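Local structure of beta-galactosidase (Geobacillus stearothermophilus, 4OIF) at residues Val303-Asp308 with Gln444-Phe449; Leu309-Lys314 with Thr407-Glu412; Phe318-Cys323 with Met347-His352; Glu451-Val456 with Val628-Arg633. The protein probably hydrolyses terminal non-reducing beta-D-galactose residues in beta-D-galactosides, as a zinc-binding, trimeric enzyme of glycosyl hydrolase family 42. All coordinates share one frame; numbering follows the deposited sequence.

Interaction 1 (Val303-Asp308 with Gln444-Phe449); sequences VGFIND and QHYRPF
Tyr446 reaches out of helix 438-451 and lays its ring against helix 296-312, where Phe305 meets one face and Asp308 takes the hydroxyl. The tyrosine ring extends away from its own backbone N, with CG anti to it (chi1 -180°), and spans most of the gap between two helix axes that run 10.7 Å apart at their closest. Phe305 comes at it edge-on. Its CD1 sits 3.8 Å from Tyr446 CG, toward the rim of the face. The two ring planes are turned 85° apart in a T-shaped stack. The beta carbon of Phe305 adds a CH-pi contact, lying 4.2 Å from the Tyr446 centroid over the same ring. At the far end Tyr446 OH donates a short 2.5 Å hydrogen bond to Asp308 OD2, arriving from above the carboxylate plane. The other oxygen, Asp308 OD1, is engaged by Arg311 and His352, so the carboxylate is held at both ends. Gly304 has no side chain to stand in the way, which lets Tyr446 OH come to 3.4 Å from Gly304 C. A leucine in place of Tyr446 would probably leave Asp308 OD2 without its buried donor and deprive the Phe305 edge of an aromatic face. The segments of the two helices run nearly perpendicular, at 98°. This is helix-to-helix packing between domains, an outer helix of the TIM barrel set against a helix that connects parallel strands of the trimerisation domain.

Interaction 2 (Leu309-Lys314 with Thr407-Glu412); sequences LYRSLK and TNRPAE
Arg311 and Arg409 lay their guanidinium groups one over the other, with planes only 12° apart. The overlap is off-centre: Arg311 NH1 lies 3.4 Å from Arg409 NE, each atom over the rim of the opposite group, and both are donors, so they do not bond to each other. Behind the heads the aliphatic parts also touch, Arg311 CD coming 3.7 Å from Arg409 CG. Both chains bend at chi3. In Arg409, moreover, CG sits in the crowded position between the backbone N and the carbonyl carbon (chi1 37°), which brings the chain round beside its neighbour.

The next shell supplies the acceptors that hold the heads flat. Arg311 NH1 makes a salt bridge with Asp308 and also bonds to His352 O, while its NH2 meets Asp457 and Val456 O. Arg409 NH1 is taken by Ala351 O and Gln631 OE1. These carboxylates, carbonyls and an amide probably offset the closeness of two positive charges. Two arginine heads thus lie face to face in a buried site rich in acceptors, where the last turn of barrel helix 296-312 meets the loop that leads into strand 413-416 of the neighbouring domain.

Interaction 3 (Phe318-Cys323 with Met347-His352); sequences FLLMEC and MQMIAH
Leu320 and Met349 form the close part of a beta-alpha contact in the TIM barrel, where strand 319-322 lies beneath the outer helix 341-351 that follows it in the chain. Leu320 stretches its branched end toward the helix with CG anti to the backbone N (chi1 -180°), and its CD2 rests 3.6 Å from Met349 CG. The methionine turns at chi2 (-67°) and crosses the leucine at about a right angle, so that its sulfur lies beside both methyls, Met349 SD being 4.1 Å from Leu320 CD1. Trp283 and Ile357, from the flanking strands, close in on the same methionine. With an alanine at Leu320, the inner side of Met349 would probably lose its packing partner, opening a gap between strand and helix and letting the thioether shift.

The looser part is the Phe318-Met349 pair, although it is buried too and helix 296-312 lies against it. Phe318 passes Met349 at a distance, its CZ 4.4 Å from Met349 SD. At the other end of the strand is Glu322, the predicted nucleophile, whose side chain keeps clear of helix 341-351. The position agrees with the rule for this clan of glycosidases, which places the nucleophile at the end of the seventh barrel strand. Where the helix gives out, the chain turns at His352, whose imidazole bonds through ND1 to Asp308. Its carbonyl closes in on the rim of the phenylalanine ring, His352 O lying near the ring plane 3.6 Å from Phe318 CE1.

Interaction 4 (Glu451-Val456 with Val628-Arg633); sequences ERDIPV and VSVQAR
Asp453 meets Val630 just where helix 438-451 has run out, in a Schellman motif whose positive phi (65°) turns the chain off the helix, beside strand 628-634. Its OD1 accepts a nearly straight hydrogen bond from Val630 N, 2.8 Å long with an N-H...O angle of 166°. The amide approaches from well above the carboxylate plane, and the flat group lies against the valine side chain with Asp453 OD2 3.5 Å from Val630 CB. OD2 itself is bonded to His624. A water that donates to Asp453 OD1 at 2.7 Å is shared with Ser629 OG and accepts from Gln631 NE2, tying three side chains together.

The strand being met is an outermost one of the C-terminal antiparallel sheet. Ser629 and Gln631 spend their backbone bonds on strand 638-645, while the amide of Val630 points the other way, to the loop of the trimerisation domain.

Further along, contact passes through water. Ile454 O accepts from a second water at 2.8 Å, which in turn takes a bond from Gln631 NE2. Gln631 folds back at chi2 (-67°), which brings its amide up to the loop, and its OE1 is bonded to Arg409 NH1. Beyond Pro455, Val456 N donates to a third water at 3.0 Å, and that water reaches Gln631 OE1 only weakly, at 3.4 Å.

The four contacts lie close together, their centres 10 to 15 Å apart, where the barrel, trimerisation and C-terminal domains converge. Along the chain interaction 3 is nested inside interaction 2, and interaction 2 inside interaction 1, while interaction 4 follows in series. Interactions 1 and 2 share helix 296-312, and strand 319-322 of interaction 3 comes next in the chain. Helix 438-451 carries one side of interaction 1 and runs straight into the loop of interaction 4. Between interactions 2 and 4, Arg633 NH2 bonds to Thr407 O, and between 3 and 4 Arg633 NH1 bonds to Ile350 O. Together they make a buried junction of three domains that combines apolar packing with hydrogen bonds and salt bridges.

Interaction 1 (Val303-Asp308 with Gln444-Phe449)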
# COMPACT_ATOMS: atom_id res chain seq x y z
N VAL A 303 -15.17 -8.03 -22.97
CA VAL A 303 -16.42 -7.29 -23.09
C VAL A 303 -17.54 -8.22 -23.56
O VAL A 303 -18.65 -8.22 -23.02
CB VAL A 303 -16.28 -6.10 -24.06
CG1 VAL A 303 -17.61 -5.35 -24.18
CG2 VAL A 303 -15.19 -5.16 -23.58
N GLY A 304 -17.23 -9.03 -24.57
CA GLY A 304 -18.19 -9.97 -25.11
C GLY A 304 -18.63 -10.97 -24.06
O GLY A 304 -19.80 -11.35 -24.01
N PHE A 305 -17.69 -11.40 -23.21
CA PHE A 305 -18.02 -12.29 -22.12
C PHE A 305 -19.06 -11.65 -21.21
O PHE A 305 -20.11 -12.25 -20.92
CB PHE A 305 -16.78 -12.66 -21.32
CG PHE A 305 -17.04 -13.57 -20.15
CD1 PHE A 305 -17.05 -14.95 -20.31
CD2 PHE A 305 -17.25 -13.05 -18.87
CE1 PHE A 305 -17.28 -15.80 -19.22
CE2 PHE A 305 -17.48 -13.88 -17.78
CZ PHE A 305 -17.50 -15.26 -17.95
N ILE A 306 -18.79 -10.42 -20.76
CA ILE A 306 -19.79 -9.78 -19.89
C ILE A 306 -21.14 -9.58 -20.60
O ILE A 306 -22.20 -9.78 -19.99
CB ILE A 306 -19.32 -8.42 -19.35
CG1 ILE A 306 -18.15 -8.63 -18.41
CG2 ILE A 306 -20.44 -7.76 -18.54
CD1 ILE A 306 -18.55 -9.29 -17.10
N ASN A 307 -21.11 -9.21 -21.87
CA ASN A 307 -22.35 -9.09 -22.62
C ASN A 307 -23.11 -10.40 -22.62
O ASN A 307 -24.31 -10.42 -22.43
CB ASN A 307 -22.07 -8.66 -24.05
CG ASN A 307 -21.76 -7.19 -24.17
OD1 ASN A 307 -22.02 -6.40 -23.25
ND2 ASN A 307 -21.22 -6.81 -25.31
N ASP A 308 -22.40 -11.50 -22.82
CA ASP A 308 -23.07 -12.78 -22.89
C ASP A 308 -23.70 -13.09 -21.53
O ASP A 308 -24.83 -13.59 -21.44
CB ASP A 308 -22.10 -13.86 -23.33
CG ASP A 308 -21.69 -13.70 -24.79
OD1 ASP A 308 -22.37 -12.95 -25.52
OD2 ASP A 308 -20.69 -14.32 -25.21
N GLN A 444 -10.97 -17.49 -19.87
CA GLN A 444 -10.04 -18.40 -20.54
C GLN A 444 -10.78 -19.53 -21.22
O GLN A 444 -10.39 -19.99 -22.30
CB GLN A 444 -9.02 -18.99 -19.56
CG GLN A 444 -8.01 -18.00 -19.06
CD GLN A 444 -7.78 -16.90 -20.07
OE1 GLN A 444 -7.21 -17.13 -21.15
NE2 GLN A 444 -8.25 -15.69 -19.74
N HIS A 445 -11.86 -20.00 -20.60
CA HIS A 445 -12.58 -21.09 -21.25
C HIS A 445 -13.51 -20.60 -22.37
O HIS A 445 -13.80 -21.31 -23.32
CB HIS A 445 -13.32 -21.90 -20.19
CG HIS A 445 -12.38 -22.71 -19.34
ND1 HIS A 445 -12.25 -24.07 -19.48
CD2 HIS A 445 -11.48 -22.32 -18.41
CE1 HIS A 445 -11.33 -24.50 -18.63
NE2 HIS A 445 -10.84 -23.46 -17.98
N TYR A 446 -13.92 -19.35 -22.26
CA TYR A 446 -14.68 -18.68 -23.31
C TYR A 446 -13.83 -18.48 -24.57
O TYR A 446 -14.34 -18.57 -25.69
CB TYR A 446 -15.16 -17.34 -22.75
CG TYR A 446 -15.98 -16.43 -23.64
CD1 TYR A 446 -17.34 -16.67 -23.83
CD2 TYR A 446 -15.43 -15.27 -24.17
CE1 TYR A 446 -18.11 -15.80 -24.59
CE2 TYR A 446 -16.20 -14.39 -24.93
CZ TYR A 446 -17.54 -14.66 -25.13
OH TYR A 446 -18.32 -13.79 -25.88
N ARG A 447 -12.54 -18.21 -24.37
CA ARG A 447 -11.65 -17.78 -25.45
C ARG A 447 -11.75 -18.59 -26.76
O ARG A 447 -11.92 -18.00 -27.82
CB ARG A 447 -10.19 -17.76 -24.97
CG ARG A 447 -9.21 -17.40 -26.09
CD ARG A 447 -7.77 -17.67 -25.70
NE ARG A 447 -7.39 -16.88 -24.54
CZ ARG A 447 -7.07 -15.59 -24.60
NH1 ARG A 447 -7.08 -14.96 -25.77
NH2 ARG A 447 -6.74 -14.93 -23.50
N PRO A 448 -11.65 -19.93 -26.71
CA PRO A 448 -11.72 -20.65 -27.99
C PRO A 448 -13.05 -20.49 -28.72
O PRO A 448 -13.07 -20.50 -29.94
CB PRO A 448 -11.51 -22.12 -27.58
CG PRO A 448 -10.82 -22.06 -26.27
CD PRO A 448 -11.40 -20.85 -25.58
N PHE A 449 -14.14 -20.32 -27.98
CA PHE A 449 -15.46 -20.17 -28.60
C PHE A 449 -15.59 -18.79 -29.24
O PHE A 449 -16.14 -18.65 -30.33
CB PHE A 449 -16.55 -20.45 -27.57
CG PHE A 449 -16.53 -21.87 -27.07
CD1 PHE A 449 -17.28 -22.85 -27.71
CD2 PHE A 449 -15.70 -22.24 -26.03
CE1 PHE A 449 -17.22 -24.17 -27.30
CE2 PHE A 449 -15.64 -23.56 -25.60
CZ PHE A 449 -16.40 -24.52 -26.23

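Interaction 2 (Leu309-Lys314 with Thr407-Glu412)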
# COMPACT_ATOMS: atom_id res chain seq x y z
N LEU A 309 -22.97 -12.74 -20.48
CA LEU A 309 -23.49 -12.96 -19.15
C LEU A 309 -24.81 -12.20 -18.95
O LEU A 309 -25.83 -12.78 -18.57
CB LEU A 309 -22.45 -12.56 -18.10
CG LEU A 309 -22.92 -12.59 -16.64
CD1 LEU A 309 -23.38 -13.98 -16.21
CD2 LEU A 309 -21.83 -12.08 -15.73
N TYR A 310 -24.79 -10.90 -19.22
CA TYR A 310 -25.93 -10.04 -18.90
C TYR A 310 -27.12 -10.22 -19.85
O TYR A 310 -28.27 -10.03 -19.47
CB TYR A 310 -25.49 -8.58 -18.86
CG TYR A 310 -24.67 -8.26 -17.63
CD1 TYR A 310 -24.69 -9.11 -16.53
CD2 TYR A 310 -23.88 -7.12 -17.56
CE1 TYR A 310 -23.95 -8.84 -15.40
CE2 TYR A 310 -23.13 -6.83 -16.43
CZ TYR A 310 -23.17 -7.71 -15.35
OH TYR A 310 -22.43 -7.47 -14.22
N ARG A 311 -26.84 -10.61 -21.09
CA ARG A 311 -27.91 -10.99 -21.99
C ARG A 311 -28.57 -12.23 -21.42
O ARG A 311 -29.79 -12.28 -21.26
CB ARG A 311 -27.40 -11.26 -23.41
CG ARG A 311 -28.51 -11.52 -24.44
CD ARG A 311 -27.96 -12.23 -25.66
NE ARG A 311 -27.31 -13.47 -25.26
CZ ARG A 311 -25.99 -13.68 -25.27
NH1 ARG A 311 -25.17 -12.71 -25.68
NH2 ARG A 311 -25.51 -14.85 -24.87
N SER A 312 -27.75 -13.22 -21.07
CA SER A 312 -28.30 -14.50 -20.64
C SER A 312 -29.12 -14.47 -19.34
O SER A 312 -29.93 -15.36 -19.12
CB SER A 312 -27.17 -15.52 -20.50
OG SER A 312 -26.56 -15.77 -21.76
N LEU A 313 -28.92 -13.46 -18.49
CA LEU A 313 -29.68 -13.37 -17.23
C LEU A 313 -31.19 -13.53 -17.39
O LEU A 313 -31.86 -14.20 -16.60
CB LEU A 313 -29.40 -12.05 -16.52
CG LEU A 313 -28.04 -12.08 -15.84
CD1 LEU A 313 -27.68 -10.70 -15.33
CD2 LEU A 313 -28.05 -13.12 -14.71
N LYS A 314 -31.73 -12.90 -18.43
CA LYS A 314 -33.16 -13.00 -18.67
C LYS A 314 -33.45 -13.49 -20.08
O LYS A 314 -34.58 -13.39 -20.56
CB LYS A 314 -33.83 -11.65 -18.41
CG LYS A 314 -33.70 -11.17 -16.97
CD LYS A 314 -34.46 -9.87 -16.75
CE LYS A 314 -35.97 -10.10 -16.76
NZ LYS A 314 -36.41 -10.68 -15.47
N THR A 407 -34.47 -9.10 -31.52
CA THR A 407 -33.95 -10.41 -31.93
C THR A 407 -33.10 -11.05 -30.82
O THR A 407 -32.36 -10.36 -30.10
CB THR A 407 -33.09 -10.33 -33.21
OG1 THR A 407 -32.01 -9.40 -33.00
CG2 THR A 407 -33.94 -9.89 -34.40
N ASN A 408 -33.22 -12.36 -30.71
CA ASN A 408 -32.43 -13.13 -29.75
C ASN A 408 -31.29 -13.87 -30.44
O ASN A 408 -31.01 -13.63 -31.62
CB ASN A 408 -33.33 -14.10 -29.00
CG ASN A 408 -34.37 -13.38 -28.14
OD1 ASN A 408 -34.04 -12.82 -27.08
ND2 ASN A 408 -35.62 -13.39 -28.59
N ARG A 409 -30.61 -14.74 -29.70
CA ARG A 409 -29.44 -15.43 -30.24
C ARG A 409 -29.08 -16.66 -29.43
O ARG A 409 -28.13 -16.65 -28.64
CB ARG A 409 -28.24 -14.50 -30.31
CG ARG A 409 -28.12 -13.51 -29.15
CD ARG A 409 -26.74 -12.89 -29.15
NE ARG A 409 -25.74 -13.90 -28.80
CZ ARG A 409 -24.45 -13.82 -29.13
NH1 ARG A 409 -24.01 -12.79 -29.83
NH2 ARG A 409 -23.62 -14.79 -28.76
N PRO A 410 -29.84 -17.75 -29.64
CA PRO A 410 -29.69 -18.97 -28.85
C PRO A 410 -28.31 -19.56 -29.01
O PRO A 410 -27.74 -19.53 -30.10
CB PRO A 410 -30.78 -19.89 -29.42
CG PRO A 410 -31.73 -18.98 -30.13
CD PRO A 410 -30.86 -17.89 -30.69
N ALA A 411 -27.77 -20.09 -27.93
CA ALA A 411 -26.45 -20.69 -27.95
C ALA A 411 -26.55 -22.15 -27.57
O ALA A 411 -27.42 -22.54 -26.79
CB ALA A 411 -25.50 -19.93 -27.01
N GLU A 412 -25.67 -22.97 -28.12
CA GLU A 412 -25.59 -24.39 -27.76
C GLU A 412 -24.53 -24.63 -26.70
O GLU A 412 -24.34 -25.76 -26.25
CB GLU A 412 -25.28 -25.24 -28.98
CG GLU A 412 -26.27 -25.05 -30.09
CD GLU A 412 -25.92 -25.89 -31.28
OE1 GLU A 412 -24.89 -25.60 -31.92
OE2 GLU A 412 -26.67 -26.85 -31.55

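Interaction 3 (Phe318-Cys323 with Met347-His352)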
# COMPACT_ATOMS: atom_id res chain seq x y z
N PHE A 318 -30.68 -7.15 -24.01
CA PHE A 318 -30.37 -6.27 -22.89
C PHE A 318 -30.20 -4.84 -23.38
O PHE A 318 -30.19 -4.58 -24.57
CB PHE A 318 -29.12 -6.74 -22.13
CG PHE A 318 -27.83 -6.53 -22.89
CD1 PHE A 318 -27.34 -7.51 -23.74
CD2 PHE A 318 -27.10 -5.35 -22.72
CE1 PHE A 318 -26.15 -7.32 -24.43
CE2 PHE A 318 -25.90 -5.15 -23.41
CZ PHE A 318 -25.43 -6.14 -24.27
N LEU A 319 -30.06 -3.90 -22.46
CA LEU A 319 -29.87 -2.52 -22.86
C LEU A 319 -28.55 -1.98 -22.31
O LEU A 319 -28.32 -1.95 -21.11
CB LEU A 319 -31.06 -1.66 -22.39
CG LEU A 319 -32.41 -1.99 -23.05
CD1 LEU A 319 -33.59 -1.40 -22.29
CD2 LEU A 319 -32.46 -1.57 -24.52
N LEU A 320 -27.66 -1.60 -23.22
CA LEU A 320 -26.48 -0.86 -22.81
C LEU A 320 -26.97 0.49 -22.30
O LEU A 320 -27.50 1.29 -23.07
CB LEU A 320 -25.50 -0.68 -23.95
CG LEU A 320 -24.23 0.08 -23.57
CD1 LEU A 320 -23.49 -0.68 -22.49
CD2 LEU A 320 -23.34 0.30 -24.79
N MET A 321 -26.83 0.72 -20.99
CA MET A 321 -27.31 1.96 -20.39
C MET A 321 -26.23 3.04 -20.42
O MET A 321 -26.51 4.23 -20.61
CB MET A 321 -27.78 1.72 -18.94
CG MET A 321 -28.44 2.93 -18.28
SD MET A 321 -30.03 3.39 -19.01
CE MET A 321 -30.93 1.86 -18.77
N GLU A 322 -24.98 2.61 -20.24
CA GLU A 322 -23.87 3.55 -20.28
C GLU A 322 -22.66 2.98 -21.01
O GLU A 322 -22.35 1.79 -20.91
CB GLU A 322 -23.47 3.96 -18.86
CG GLU A 322 -24.54 4.69 -18.06
CD GLU A 322 -24.14 4.83 -16.59
OE1 GLU A 322 -23.01 4.43 -16.26
OE2 GLU A 322 -24.96 5.34 -15.79
N CYS A 323 -22.00 3.86 -21.75
CA CYS A 323 -20.61 3.68 -22.19
C CYS A 323 -20.11 5.09 -22.51
O CYS A 323 -20.91 6.03 -22.54
CB CYS A 323 -20.50 2.74 -23.40
SG CYS A 323 -21.23 3.33 -24.95
N MET A 347 -21.14 -1.39 -32.23
CA MET A 347 -21.62 -2.51 -33.03
C MET A 347 -21.44 -3.82 -32.27
O MET A 347 -22.31 -4.70 -32.34
CB MET A 347 -20.90 -2.58 -34.37
CG MET A 347 -21.19 -1.37 -35.26
SD MET A 347 -22.93 -1.23 -35.67
CE MET A 347 -23.27 0.43 -35.11
N GLN A 348 -20.34 -3.95 -31.53
CA GLN A 348 -20.12 -5.16 -30.74
C GLN A 348 -21.21 -5.32 -29.69
O GLN A 348 -21.69 -6.43 -29.42
CB GLN A 348 -18.75 -5.16 -30.06
CG GLN A 348 -18.49 -6.47 -29.33
CD GLN A 348 -17.29 -6.44 -28.41
OE1 GLN A 348 -16.89 -5.38 -27.91
NE2 GLN A 348 -16.70 -7.61 -28.16
N MET A 349 -21.59 -4.19 -29.11
CA MET A 349 -22.66 -4.20 -28.12
C MET A 349 -23.96 -4.71 -28.73
O MET A 349 -24.62 -5.57 -28.15
CB MET A 349 -22.85 -2.82 -27.51
CG MET A 349 -21.81 -2.50 -26.45
SD MET A 349 -22.01 -3.55 -25.01
CE MET A 349 -20.52 -3.15 -24.11
N ILE A 350 -24.31 -4.19 -29.91
CA ILE A 350 -25.53 -4.67 -30.57
C ILE A 350 -25.42 -6.16 -30.94
O ILE A 350 -26.39 -6.91 -30.88
CB ILE A 350 -25.85 -3.84 -31.84
CG1 ILE A 350 -25.95 -2.35 -31.47
CG2 ILE A 350 -27.14 -4.33 -32.53
CD1 ILE A 350 -27.03 -2.05 -30.46
N ALA A 351 -24.22 -6.60 -31.31
CA ALA A 351 -24.03 -7.95 -31.80
C ALA A 351 -24.23 -9.01 -30.71
O ALA A 351 -24.65 -10.13 -31.00
CB ALA A 351 -22.65 -8.08 -32.42
N HIS A 352 -23.93 -8.66 -29.47
CA HIS A 352 -24.05 -9.61 -28.37
C HIS A 352 -25.38 -9.46 -27.66
O HIS A 352 -25.61 -10.12 -26.65
CB HIS A 352 -22.90 -9.44 -27.37
CG HIS A 352 -21.61 -10.06 -27.82
ND1 HIS A 352 -21.20 -11.31 -27.41
CD2 HIS A 352 -20.64 -9.60 -28.65
CE1 HIS A 352 -20.04 -11.60 -27.97
NE2 HIS A 352 -19.67 -10.58 -28.72

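Interaction 4 (Glu451-Val456 with Val628-Arg633)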
# COMPACT_ATOMS: atom_id res chain seq x y z
N GLU A 451 -13.01 -17.13 -30.36
CA GLU A 451 -12.09 -17.18 -31.49
C GLU A 451 -12.71 -17.93 -32.68
O GLU A 451 -12.27 -17.76 -33.82
CB GLU A 451 -10.75 -17.82 -31.08
CG GLU A 451 -9.86 -16.91 -30.23
CD GLU A 451 -8.54 -17.54 -29.80
OE1 GLU A 451 -8.30 -18.70 -30.17
OE2 GLU A 451 -7.75 -16.88 -29.09
N ARG A 452 -13.75 -18.72 -32.42
CA ARG A 452 -14.44 -19.47 -33.45
C ARG A 452 -15.83 -18.91 -33.76
O ARG A 452 -16.56 -19.47 -34.58
CB ARG A 452 -14.58 -20.93 -33.02
CG ARG A 452 -13.29 -21.70 -33.02
CD ARG A 452 -12.93 -22.16 -34.41
NE ARG A 452 -11.83 -23.10 -34.37
CZ ARG A 452 -10.65 -22.90 -34.95
NH1 ARG A 452 -10.43 -21.78 -35.63
NH2 ARG A 452 -9.70 -23.82 -34.86
N ASP A 453 -16.21 -17.83 -33.09
CA ASP A 453 -17.48 -17.17 -33.36
C ASP A 453 -18.63 -18.10 -33.02
O ASP A 453 -19.69 -18.07 -33.64
CB ASP A 453 -17.54 -16.73 -34.83
CG ASP A 453 -16.32 -15.93 -35.23
OD1 ASP A 453 -15.89 -15.06 -34.44
OD2 ASP A 453 -15.77 -16.17 -36.32
N ILE A 454 -18.41 -18.94 -32.02
CA ILE A 454 -19.45 -19.83 -31.55
C ILE A 454 -20.26 -19.16 -30.45
O ILE A 454 -19.70 -18.71 -29.45
CB ILE A 454 -18.85 -21.14 -31.06
CG1 ILE A 454 -18.22 -21.87 -32.26
CG2 ILE A 454 -19.92 -21.99 -30.40
CD1 ILE A 454 -17.87 -23.28 -32.00
N PRO A 455 -21.58 -19.06 -30.64
CA PRO A 455 -22.40 -18.33 -29.68
C PRO A 455 -22.29 -18.97 -28.31
O PRO A 455 -22.25 -20.20 -28.21
CB PRO A 455 -23.82 -18.45 -30.25
CG PRO A 455 -23.63 -18.79 -31.69
CD PRO A 455 -22.38 -19.62 -31.74
N VAL A 456 -22.21 -18.15 -27.26
CA VAL A 456 -22.12 -18.66 -25.90
C VAL A 456 -23.06 -17.89 -24.99
O VAL A 456 -23.14 -16.66 -25.06
CB VAL A 456 -20.67 -18.57 -25.35
CG1 VAL A 456 -20.63 -18.96 -23.88
CG2 VAL A 456 -19.75 -19.46 -26.15
N VAL A 628 -10.53 -10.88 -35.45
CA VAL A 628 -11.78 -10.59 -36.12
C VAL A 628 -12.86 -11.39 -35.44
O VAL A 628 -12.78 -12.61 -35.39
CB VAL A 628 -11.76 -10.95 -37.60
CG1 VAL A 628 -13.15 -10.83 -38.21
CG2 VAL A 628 -10.80 -10.07 -38.31
N SER A 629 -13.86 -10.70 -34.92
CA SER A 629 -14.95 -11.34 -34.21
C SER A 629 -16.18 -11.35 -35.09
O SER A 629 -16.56 -10.33 -35.64
CB SER A 629 -15.22 -10.60 -32.88
OG SER A 629 -16.34 -11.15 -32.22
N VAL A 630 -16.80 -12.51 -35.22
CA VAL A 630 -18.05 -12.58 -35.95
C VAL A 630 -19.13 -13.02 -34.98
O VAL A 630 -19.00 -14.06 -34.34
CB VAL A 630 -17.98 -13.56 -37.16
CG1 VAL A 630 -19.33 -13.66 -37.83
CG2 VAL A 630 -16.91 -13.10 -38.16
N GLN A 631 -20.17 -12.21 -34.84
CA GLN A 631 -21.23 -12.51 -33.89
C GLN A 631 -22.58 -12.21 -34.51
O GLN A 631 -22.70 -11.27 -35.27
CB GLN A 631 -21.07 -11.68 -32.61
CG GLN A 631 -19.91 -12.10 -31.72
CD GLN A 631 -20.13 -13.46 -31.10
OE1 GLN A 631 -21.26 -13.86 -30.81
NE2 GLN A 631 -19.04 -14.20 -30.92
N ALA A 632 -23.60 -12.99 -34.17
CA ALA A 632 -24.89 -12.84 -34.85
C ALA A 632 -26.12 -12.75 -33.94
O ALA A 632 -26.13 -13.23 -32.80
CB ALA A 632 -25.07 -13.98 -35.81
N ARG A 633 -27.17 -12.14 -34.47
CA ARG A 633 -28.49 -12.21 -33.86
C ARG A 633 -29.45 -12.79 -34.88
O ARG A 633 -29.28 -12.62 -36.07
CB ARG A 633 -28.94 -10.84 -33.38
CG ARG A 633 -28.08 -10.37 -32.21
CD ARG A 633 -28.44 -9.01 -31.75
NE ARG A 633 -29.76 -8.97 -31.14
CZ ARG A 633 -30.25 -7.89 -30.55
NH1 ARG A 633 -29.51 -6.79 -30.51
NH2 ARG A 633 -31.47 -7.91 -30.02
O HOH W 1 -16.51 -13.96 -32.08
O HOH W 2 -18.66 -16.26 -28.58
O HOH W 3 -21.06 -15.42 -27.76